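Local coordinates for protein putative glycosyltransferase (GalT1) (Streptococcus parasanguinis, PDB 4PHR) that binds UDP in a GT-D-fold domain of a longer protein and probably acts as a glycosyltransferase, transferring sugar to an acceptor, at residues A[242-250]-A[257-265]. Sequence-based numbering, arbitrary orientation.
With UDP (uridine-5'-diphosphate), chain B.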
# COMPACT_ATOMS: atom_id res chain seq x y z
N TYR A 242 11.09 -4.98 16.38
CA TYR A 242 11.75 -4.03 15.49
C TYR A 242 11.71 -4.56 14.07
O TYR A 242 11.35 -5.71 13.85
CB TYR A 242 13.20 -3.80 15.94
CG TYR A 242 14.12 -4.99 15.69
CD1 TYR A 242 14.19 -6.04 16.60
CD2 TYR A 242 14.93 -5.04 14.57
CE1 TYR A 242 15.03 -7.12 16.38
CE2 TYR A 242 15.78 -6.11 14.34
CZ TYR A 242 15.82 -7.15 15.25
OH TYR A 242 16.66 -8.22 15.02
N LYS A 243 12.07 -3.73 13.10
CA LYS A 243 12.03 -4.12 11.69
C LYS A 243 13.17 -5.06 11.32
O LYS A 243 14.25 -4.63 10.91
CB LYS A 243 12.03 -2.89 10.79
CG LYS A 243 10.77 -2.05 10.94
CD LYS A 243 10.77 -0.85 10.02
CE LYS A 243 9.64 0.10 10.37
NZ LYS A 243 9.64 1.32 9.52
N VAL A 244 12.91 -6.36 11.45
CA VAL A 244 13.93 -7.37 11.19
C VAL A 244 13.97 -7.73 9.71
O VAL A 244 12.94 -7.81 9.04
CB VAL A 244 13.71 -8.64 12.05
CG1 VAL A 244 12.33 -9.21 11.81
CG2 VAL A 244 14.78 -9.68 11.78
N LYS A 245 15.17 -7.93 9.18
CA LYS A 245 15.31 -8.24 7.77
C LYS A 245 14.82 -9.66 7.50
O LYS A 245 15.18 -10.60 8.21
CB LYS A 245 16.78 -8.11 7.35
CG LYS A 245 16.99 -8.19 5.85
CD LYS A 245 18.46 -8.16 5.51
CE LYS A 245 18.68 -8.16 4.01
NZ LYS A 245 18.11 -6.93 3.38
N LEU A 246 13.97 -9.80 6.49
CA LEU A 246 13.59 -11.11 6.02
C LEU A 246 14.65 -11.55 5.01
O LEU A 246 15.19 -10.73 4.27
CB LEU A 246 12.19 -11.06 5.39
CG LEU A 246 11.18 -10.32 6.29
CD1 LEU A 246 9.85 -10.10 5.59
CD2 LEU A 246 10.98 -11.05 7.61
N THR A 247 14.97 -12.83 4.98
CA THR A 247 16.08 -13.27 4.16
C THR A 247 15.62 -13.67 2.76
O THR A 247 16.39 -13.59 1.80
CB THR A 247 16.84 -14.42 4.83
OG1 THR A 247 16.03 -15.60 4.83
CG2 THR A 247 17.19 -14.05 6.26
N ASN A 248 14.37 -14.10 2.65
CA ASN A 248 13.91 -14.79 1.46
C ASN A 248 13.11 -13.94 0.49
O ASN A 248 12.63 -14.43 -0.53
CB ASN A 248 13.11 -16.05 1.87
CG ASN A 248 11.89 -15.72 2.72
OD1 ASN A 248 11.89 -14.77 3.50
ND2 ASN A 248 10.83 -16.51 2.56
N LYS A 249 12.96 -12.66 0.81
CA LYS A 249 12.15 -11.77 -0.02
C LYS A 249 12.44 -10.34 0.37
O LYS A 249 13.19 -10.08 1.31
CB LYS A 249 10.66 -12.07 0.19
CG LYS A 249 10.21 -11.92 1.62
CD LYS A 249 8.70 -12.03 1.78
CE LYS A 249 8.26 -13.46 2.00
NZ LYS A 249 6.80 -13.55 2.33
N HIS A 250 11.84 -9.41 -0.36
CA HIS A 250 11.89 -7.98 -0.02
C HIS A 250 11.38 -7.73 1.40
O HIS A 250 10.40 -8.33 1.82
CB HIS A 250 11.00 -7.23 -1.02
CG HIS A 250 10.78 -5.79 -0.68
ND1 HIS A 250 11.73 -4.82 -0.90
CD2 HIS A 250 9.72 -5.16 -0.13
CE1 HIS A 250 11.26 -3.65 -0.52
NE2 HIS A 250 10.04 -3.83 -0.04
N ASP A 257 16.85 -3.77 -1.68
CA ASP A 257 16.69 -5.20 -1.96
C ASP A 257 18.04 -5.92 -1.99
O ASP A 257 18.32 -6.71 -2.89
CB ASP A 257 15.91 -5.44 -3.26
CG ASP A 257 14.40 -5.49 -3.05
OD1 ASP A 257 13.96 -5.67 -1.90
OD2 ASP A 257 13.65 -5.36 -4.05
N GLU A 258 18.88 -5.63 -1.00
CA GLU A 258 20.19 -6.25 -0.89
C GLU A 258 20.15 -7.47 0.03
O GLU A 258 19.37 -7.52 0.98
CB GLU A 258 21.21 -5.23 -0.36
CG GLU A 258 21.56 -4.13 -1.35
CD GLU A 258 22.35 -3.00 -0.71
OE1 GLU A 258 22.43 -2.96 0.53
OE2 GLU A 258 22.89 -2.15 -1.46
N GLY A 259 21.01 -8.44 -0.26
CA GLY A 259 21.19 -9.58 0.62
C GLY A 259 20.05 -10.59 0.60
O GLY A 259 19.92 -11.39 1.52
N ILE A 260 19.23 -10.55 -0.44
CA ILE A 260 18.10 -11.47 -0.53
C ILE A 260 18.55 -12.84 -1.03
O ILE A 260 19.26 -12.95 -2.03
CB ILE A 260 16.96 -10.92 -1.41
CG1 ILE A 260 16.34 -9.67 -0.77
CG2 ILE A 260 15.88 -11.98 -1.62
CD1 ILE A 260 15.42 -8.92 -1.69
N GLU A 261 18.14 -13.87 -0.29
CA GLU A 261 18.43 -15.25 -0.65
C GLU A 261 17.13 -15.90 -1.08
O GLU A 261 16.33 -16.37 -0.26
CB GLU A 261 19.07 -15.97 0.53
CG GLU A 261 20.34 -15.27 1.00
CD GLU A 261 20.86 -15.79 2.33
OE1 GLU A 261 20.41 -16.87 2.77
OE2 GLU A 261 21.73 -15.12 2.92
N LEU A 262 16.90 -15.91 -2.39
CA LEU A 262 15.65 -16.41 -2.94
C LEU A 262 15.55 -17.92 -2.87
O LEU A 262 16.56 -18.64 -2.97
CB LEU A 262 15.47 -15.96 -4.39
CG LEU A 262 15.28 -14.47 -4.65
CD1 LEU A 262 15.27 -14.20 -6.15
CD2 LEU A 262 13.99 -13.95 -4.01
N GLU A 263 14.33 -18.40 -2.70
CA GLU A 263 14.05 -19.82 -2.75
C GLU A 263 13.24 -20.12 -3.99
O GLU A 263 12.66 -19.21 -4.61
CB GLU A 263 13.27 -20.24 -1.50
CG GLU A 263 14.00 -19.98 -0.19
CD GLU A 263 13.10 -20.17 1.02
OE1 GLU A 263 12.03 -19.52 1.07
OE2 GLU A 263 13.46 -20.97 1.91
N PHE A 264 13.20 -21.39 -4.38
CA PHE A 264 12.26 -21.82 -5.38
C PHE A 264 11.03 -22.42 -4.70
O PHE A 264 11.12 -23.41 -3.96
CB PHE A 264 12.88 -22.84 -6.33
CG PHE A 264 11.99 -23.22 -7.48
CD1 PHE A 264 11.97 -22.47 -8.64
CD2 PHE A 264 11.14 -24.31 -7.38
CE1 PHE A 264 11.15 -22.81 -9.69
CE2 PHE A 264 10.32 -24.66 -8.44
CZ PHE A 264 10.32 -23.91 -9.59
N SER A 265 9.89 -21.80 -4.94
CA SER A 265 8.62 -22.29 -4.45
C SER A 265 7.78 -22.70 -5.64
O SER A 265 7.33 -21.85 -6.41
CB SER A 265 7.89 -21.21 -3.67
OG SER A 265 6.51 -21.54 -3.54
N1 UDP B . 7.46 -2.43 -5.49
C2 UDP B . 7.75 -3.09 -6.65
N3 UDP B . 8.17 -2.39 -7.76
C4 UDP B . 8.29 -1.02 -7.71
C5 UDP B . 8.00 -0.34 -6.53
C6 UDP B . 7.72 -1.09 -5.39
O2 UDP B . 7.67 -4.32 -6.71
O4 UDP B . 8.64 -0.44 -8.74
C1' UDP B . 6.94 -3.19 -4.34
C2' UDP B . 7.84 -3.48 -3.17
O2' UDP B . 8.67 -4.59 -3.44
C3' UDP B . 6.81 -3.79 -2.10
C4' UDP B . 5.66 -2.85 -2.46
O4' UDP B . 5.90 -2.40 -3.79
O3' UDP B . 6.35 -5.12 -2.23
C5' UDP B . 5.58 -1.67 -1.50
O5' UDP B . 4.54 -0.80 -1.94
PA UDP B . 4.20 0.58 -1.18
O1A UDP B . 5.34 1.51 -1.31
O2A UDP B . 2.90 1.04 -1.74
O3A UDP B . 4.09 0.08 0.36
PB UDP B . 3.62 0.82 1.73
O1B UDP B . 4.87 1.08 2.49
O2B UDP B . 2.77 -0.20 2.39
O3B UDP B . 2.90 2.08 1.38
O HOH W 1 12.05 -16.64 -1.90
O HOH W 2 8.95 -19.03 1.17
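The imidazole of His250 turns its edge to Asp257, ND1 donating to OD1 at 2.6 Å with the oxygen in the ring plane, while UDP O2' stands over one face, 3.5 Å above the ring plane and over its centre. ND1 sits on the syn side of the carboxylate but tilted 24° out of its plane, and the two planes are turned 89° from each other. Asp257 OD2 is held by Thr155, and His250 NE2 bonds to the UDP-binding His228. This His-carboxylate pair thus fixes the rotation of a pocket ring from the second shell.

Beside it, Ile260 has CG1 anti to its carbonyl carbon (chi1 -66°), which brings CG1 against Lys249 O and CD1 against His250 N. Lys245 runs out extended, then bends at chi4 so that NZ reaches Glu258 O at 2.8 Å. The loop backbones join through Glu261 N and Thr247 O at 2.7 Å, and further on a water links Asn248 O to Glu263 N. Both segments belong to the long connection between helix 229-238, against which Leu246 packs, and helix 266-271, which leads into edge strand 272-275 of the five-stranded parallel sheet.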